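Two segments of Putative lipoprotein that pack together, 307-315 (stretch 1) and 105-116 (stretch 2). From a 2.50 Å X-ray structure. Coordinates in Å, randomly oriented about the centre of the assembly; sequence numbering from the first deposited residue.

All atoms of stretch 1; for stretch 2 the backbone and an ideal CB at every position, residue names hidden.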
# COMPACT_ATOMS: atom_id res chain seq x y z
N VAL A 307 -5.22 -7.79 7.17
CA VAL A 307 -4.95 -6.45 6.68
C VAL A 307 -3.49 -6.28 6.17
O VAL A 307 -2.53 -6.52 6.89
CB VAL A 307 -5.38 -5.37 7.72
CG1 VAL A 307 -5.16 -3.96 7.18
CG2 VAL A 307 -6.84 -5.54 8.11
N LEU A 308 -3.37 -5.82 4.91
CA LEU A 308 -2.14 -5.51 4.17
C LEU A 308 -1.71 -4.05 4.44
O LEU A 308 -0.52 -3.80 4.63
CB LEU A 308 -2.37 -5.76 2.67
CG LEU A 308 -2.48 -7.22 2.23
CD1 LEU A 308 -2.86 -7.31 0.79
CD2 LEU A 308 -1.18 -7.96 2.44
N ASP A 309 -2.70 -3.10 4.46
CA ASP A 309 -2.46 -1.69 4.80
C ASP A 309 -3.74 -1.03 5.31
O ASP A 309 -4.83 -1.34 4.83
CB ASP A 309 -1.84 -0.88 3.63
CG ASP A 309 -1.18 0.47 4.00
OD1 ASP A 309 -0.72 0.63 5.15
OD2 ASP A 309 -1.04 1.33 3.11
N ALA A 310 -3.60 -0.09 6.25
CA ALA A 310 -4.67 0.72 6.84
C ALA A 310 -4.24 2.17 6.98
O ALA A 310 -3.11 2.44 7.34
CB ALA A 310 -5.04 0.16 8.20
N VAL A 311 -5.14 3.10 6.63
CA VAL A 311 -4.90 4.56 6.72
C VAL A 311 -6.08 5.22 7.44
O VAL A 311 -7.21 5.20 6.95
CB VAL A 311 -4.63 5.23 5.34
CG1 VAL A 311 -4.33 6.73 5.49
CG2 VAL A 311 -3.50 4.53 4.60
N GLU A 312 -5.79 5.86 8.59
CA GLU A 312 -6.80 6.58 9.37
C GLU A 312 -6.80 8.05 9.01
O GLU A 312 -5.99 8.81 9.54
CB GLU A 312 -6.55 6.41 10.89
CG GLU A 312 -7.56 7.10 11.78
CD GLU A 312 -8.54 6.16 12.47
OE1 GLU A 312 -8.06 5.26 13.19
OE2 GLU A 312 -9.77 6.35 12.31
N ALA A 313 -7.73 8.48 8.14
CA ALA A 313 -7.84 9.92 7.88
C ALA A 313 -8.99 10.46 8.71
O ALA A 313 -9.95 9.73 9.03
CB ALA A 313 -8.02 10.23 6.40
N VAL A 314 -8.81 11.71 9.19
CA VAL A 314 -9.74 12.43 10.08
C VAL A 314 -9.85 13.90 9.63
O VAL A 314 -9.09 14.34 8.76
CB VAL A 314 -9.33 12.32 11.57
CG1 VAL A 314 -9.45 10.89 12.11
CG2 VAL A 314 -7.95 12.92 11.83
N ASN A 315 -10.80 14.64 10.24
CA ASN A 315 -11.15 16.04 10.00
C ASN A 315 -9.95 16.96 10.08
O ASN A 315 -9.73 17.76 9.18
CB ASN A 315 -12.21 16.52 11.01
CG ASN A 315 -13.50 15.75 11.08
OD1 ASN A 315 -13.54 14.52 11.17
ND2 ASN A 315 -14.59 16.48 11.15
N UNK A 105 10.08 -3.49 4.87
CA UNK A 105 9.29 -3.09 3.71
C UNK A 105 7.89 -3.71 3.77
O UNK A 105 7.75 -4.95 3.77
CB UNK A 105 10.00 -3.50 2.42
N UNK A 106 6.85 -2.84 3.76
CA UNK A 106 5.44 -3.27 3.69
C UNK A 106 5.11 -3.55 2.21
O UNK A 106 5.26 -2.67 1.37
CB UNK A 106 4.50 -2.21 4.27
N UNK A 107 4.80 -4.81 1.87
CA UNK A 107 4.64 -5.19 0.46
C UNK A 107 3.61 -4.42 -0.41
O UNK A 107 3.95 -4.05 -1.55
CB UNK A 107 4.26 -6.67 0.43
N UNK A 108 2.35 -4.24 0.05
CA UNK A 108 1.33 -3.59 -0.78
C UNK A 108 0.66 -2.52 0.02
O UNK A 108 -0.11 -2.81 0.95
CB UNK A 108 0.30 -4.59 -1.30
N UNK A 109 0.99 -1.26 -0.30
CA UNK A 109 0.52 -0.12 0.51
C UNK A 109 -0.25 0.94 -0.27
O UNK A 109 -0.19 0.98 -1.51
CB UNK A 109 1.72 0.55 1.19
N UNK A 110 -0.97 1.80 0.48
CA UNK A 110 -1.70 2.99 0.01
C UNK A 110 -0.64 4.05 -0.23
O UNK A 110 -0.02 4.52 0.72
CB UNK A 110 -2.76 3.46 1.01
N UNK A 111 -0.37 4.38 -1.49
CA UNK A 111 0.68 5.35 -1.85
C UNK A 111 0.18 6.83 -1.77
O UNK A 111 0.88 7.73 -1.29
CB UNK A 111 1.18 5.05 -3.26
N UNK A 112 -1.02 7.08 -2.32
CA UNK A 112 -1.64 8.39 -2.40
C UNK A 112 -3.12 8.20 -2.30
O UNK A 112 -3.64 7.25 -2.90
CB UNK A 112 -1.26 9.13 -3.69
N UNK A 113 -3.81 9.09 -1.53
CA UNK A 113 -5.26 9.09 -1.33
C UNK A 113 -5.82 10.53 -1.42
O UNK A 113 -5.29 11.45 -0.78
CB UNK A 113 -5.61 8.46 0.02
N UNK A 114 -6.89 10.72 -2.22
CA UNK A 114 -7.57 12.01 -2.35
C UNK A 114 -9.05 11.78 -2.09
O UNK A 114 -9.66 10.97 -2.78
CB UNK A 114 -7.34 12.63 -3.73
N UNK A 115 -9.61 12.42 -1.04
CA UNK A 115 -10.99 12.17 -0.57
C UNK A 115 -11.89 13.38 -0.26
O UNK A 115 -13.09 13.19 -0.08
CB UNK A 115 -10.91 11.33 0.70
N UNK A 116 -11.33 14.59 -0.09
CA UNK A 116 -12.12 15.69 0.45
C UNK A 116 -13.00 16.44 -0.59
O UNK A 116 -13.79 17.33 -0.21
CB UNK A 116 -11.17 16.69 1.12

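Position 105 is out of reach; Val 105 is deposited. At position 106 the CA-to-CB bond points toward stretch 1, and the ideal CB is 5.3 Å from Leu 308 O, an acceptor. A small polar side chain that can work through water would suit, Ser, Thr or Asn among them. Ser 106 is deposited, and its OG stops 3.9 Å from Leu 308 O; water 1 closes the gap, donating to Leu 308 O at 2.7 Å and lying 3.3 Å from Ser 106 OG in a hydrogen bond.

Position 107 points sideways, and its phi of -56° is one that proline tolerates; Pro 107 fills it. Position 108 also points sideways, but its ideal CB sits 4.7 Å from Leu 308 CD1. An aliphatic chain such as Leu, Ile or Met could reach that methyl. Leu 108 does so, its CD2 4.0 Å from CD1 of Leu 308.

At 109 the ideal CB is 3.5 Å from Asp 309 OD2, yet the bond runs sideways, so many side chains could pass the carboxylate by leading elsewhere. Ile 109 does this: its CB is 3.4 Å from Asp 309 OD2 while the end of the chain leads away.

At position 110 the backbone N donates to Asp 309 OD2 at 2.7 Å and 177°, a bond any residue but proline can make. The ideal CB points toward stretch 1, 3.8 Å from Val 311 CG2, which favours an apolar group, aliphatic or aromatic. Phe 110 takes the place, with CD2 3.7 Å from Val 311 CG2 and Asp 309 OD2 at the ring edge, near its plane.

Position 111 points away and 112 is out of reach; Lys 111 and Glu 112 find their polar partners elsewhere in the structure.

Position 113 again points toward stretch 1, but no atom comes within 5.5 Å of its ideal CB, so a longer apolar chain is needed to touch Val 311. Ile 113 spans the gap, its CD1 3.9 Å from Val 311 CG2.

At 115 the bond points toward stretch 1 across a wide gap, with Ala 313 and then the Val 314 carbonyl beyond: room for a large side chain, ideally with a polar tip. Tyr 115 places CE2 3.8 Å from Ala 313 CB, and water 2 links Tyr 115 OH to Val 314 O, 2.7 Å from each. Positions 114 and 116 are out of reach and hold Tyr 114 and Cys 116.

Stretch 2 (105-116) VSPLIFKEIYYC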
# COMPACT_ATOMS: atom_id res chain seq x y z
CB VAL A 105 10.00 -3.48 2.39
CG1 VAL A 105 9.07 -3.36 1.19
CG2 VAL A 105 11.27 -2.67 2.17
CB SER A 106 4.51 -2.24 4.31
OG SER A 106 3.26 -2.86 4.54
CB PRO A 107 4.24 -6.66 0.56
CG PRO A 107 3.80 -6.87 2.00
CD PRO A 107 4.69 -6.00 2.75
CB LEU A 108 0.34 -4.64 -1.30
CG LEU A 108 -0.72 -4.14 -2.27
CD1 LEU A 108 -0.11 -3.72 -3.59
CD2 LEU A 108 -1.85 -5.14 -2.39
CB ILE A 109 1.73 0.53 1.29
CG1 ILE A 109 2.98 0.83 0.42
CG2 ILE A 109 2.12 -0.31 2.49
CD1 ILE A 109 3.02 2.17 -0.40
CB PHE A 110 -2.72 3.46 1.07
CG PHE A 110 -4.05 2.75 1.08
CD1 PHE A 110 -4.99 2.97 0.06
CD2 PHE A 110 -4.41 1.91 2.13
CE1 PHE A 110 -6.23 2.32 0.07
CE2 PHE A 110 -5.65 1.26 2.14
CZ PHE A 110 -6.55 1.46 1.11
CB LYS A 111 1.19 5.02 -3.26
CG LYS A 111 2.41 5.81 -3.70
CD LYS A 111 2.85 5.36 -5.09
CE LYS A 111 3.53 6.45 -5.86
NZ LYS A 111 2.63 7.60 -6.10
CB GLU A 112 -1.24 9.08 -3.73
CG GLU A 112 -1.83 10.48 -3.92
CD GLU A 112 -0.84 11.56 -4.32
OE1 GLU A 112 0.33 11.24 -4.64
OE2 GLU A 112 -1.24 12.75 -4.30
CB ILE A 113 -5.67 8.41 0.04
CG1 ILE A 113 -5.09 6.97 0.18
CG2 ILE A 113 -7.20 8.41 0.22
CD1 ILE A 113 -5.20 6.30 1.59
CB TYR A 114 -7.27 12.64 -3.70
CG TYR A 114 -8.10 13.86 -4.04
CD1 TYR A 114 -8.21 14.93 -3.15
CD2 TYR A 114 -8.72 13.98 -5.28
CE1 TYR A 114 -8.93 16.08 -3.48
CE2 TYR A 114 -9.46 15.11 -5.61
CZ TYR A 114 -9.58 16.15 -4.70
OH TYR A 114 -10.31 17.25 -5.04
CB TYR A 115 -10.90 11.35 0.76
CG TYR A 115 -10.13 12.03 1.88
CD1 TYR A 115 -10.72 13.01 2.68
CD2 TYR A 115 -8.82 11.64 2.19
CE1 TYR A 115 -10.00 13.66 3.68
CE2 TYR A 115 -8.10 12.26 3.21
CZ TYR A 115 -8.70 13.26 3.96
OH TYR A 115 -8.03 13.89 4.99
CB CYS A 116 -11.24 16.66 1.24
SG CYS A 116 -10.16 17.66 0.19
O HOH W 1 0.73 -2.38 6.53
O HOH W 2 -9.13 15.83 6.50
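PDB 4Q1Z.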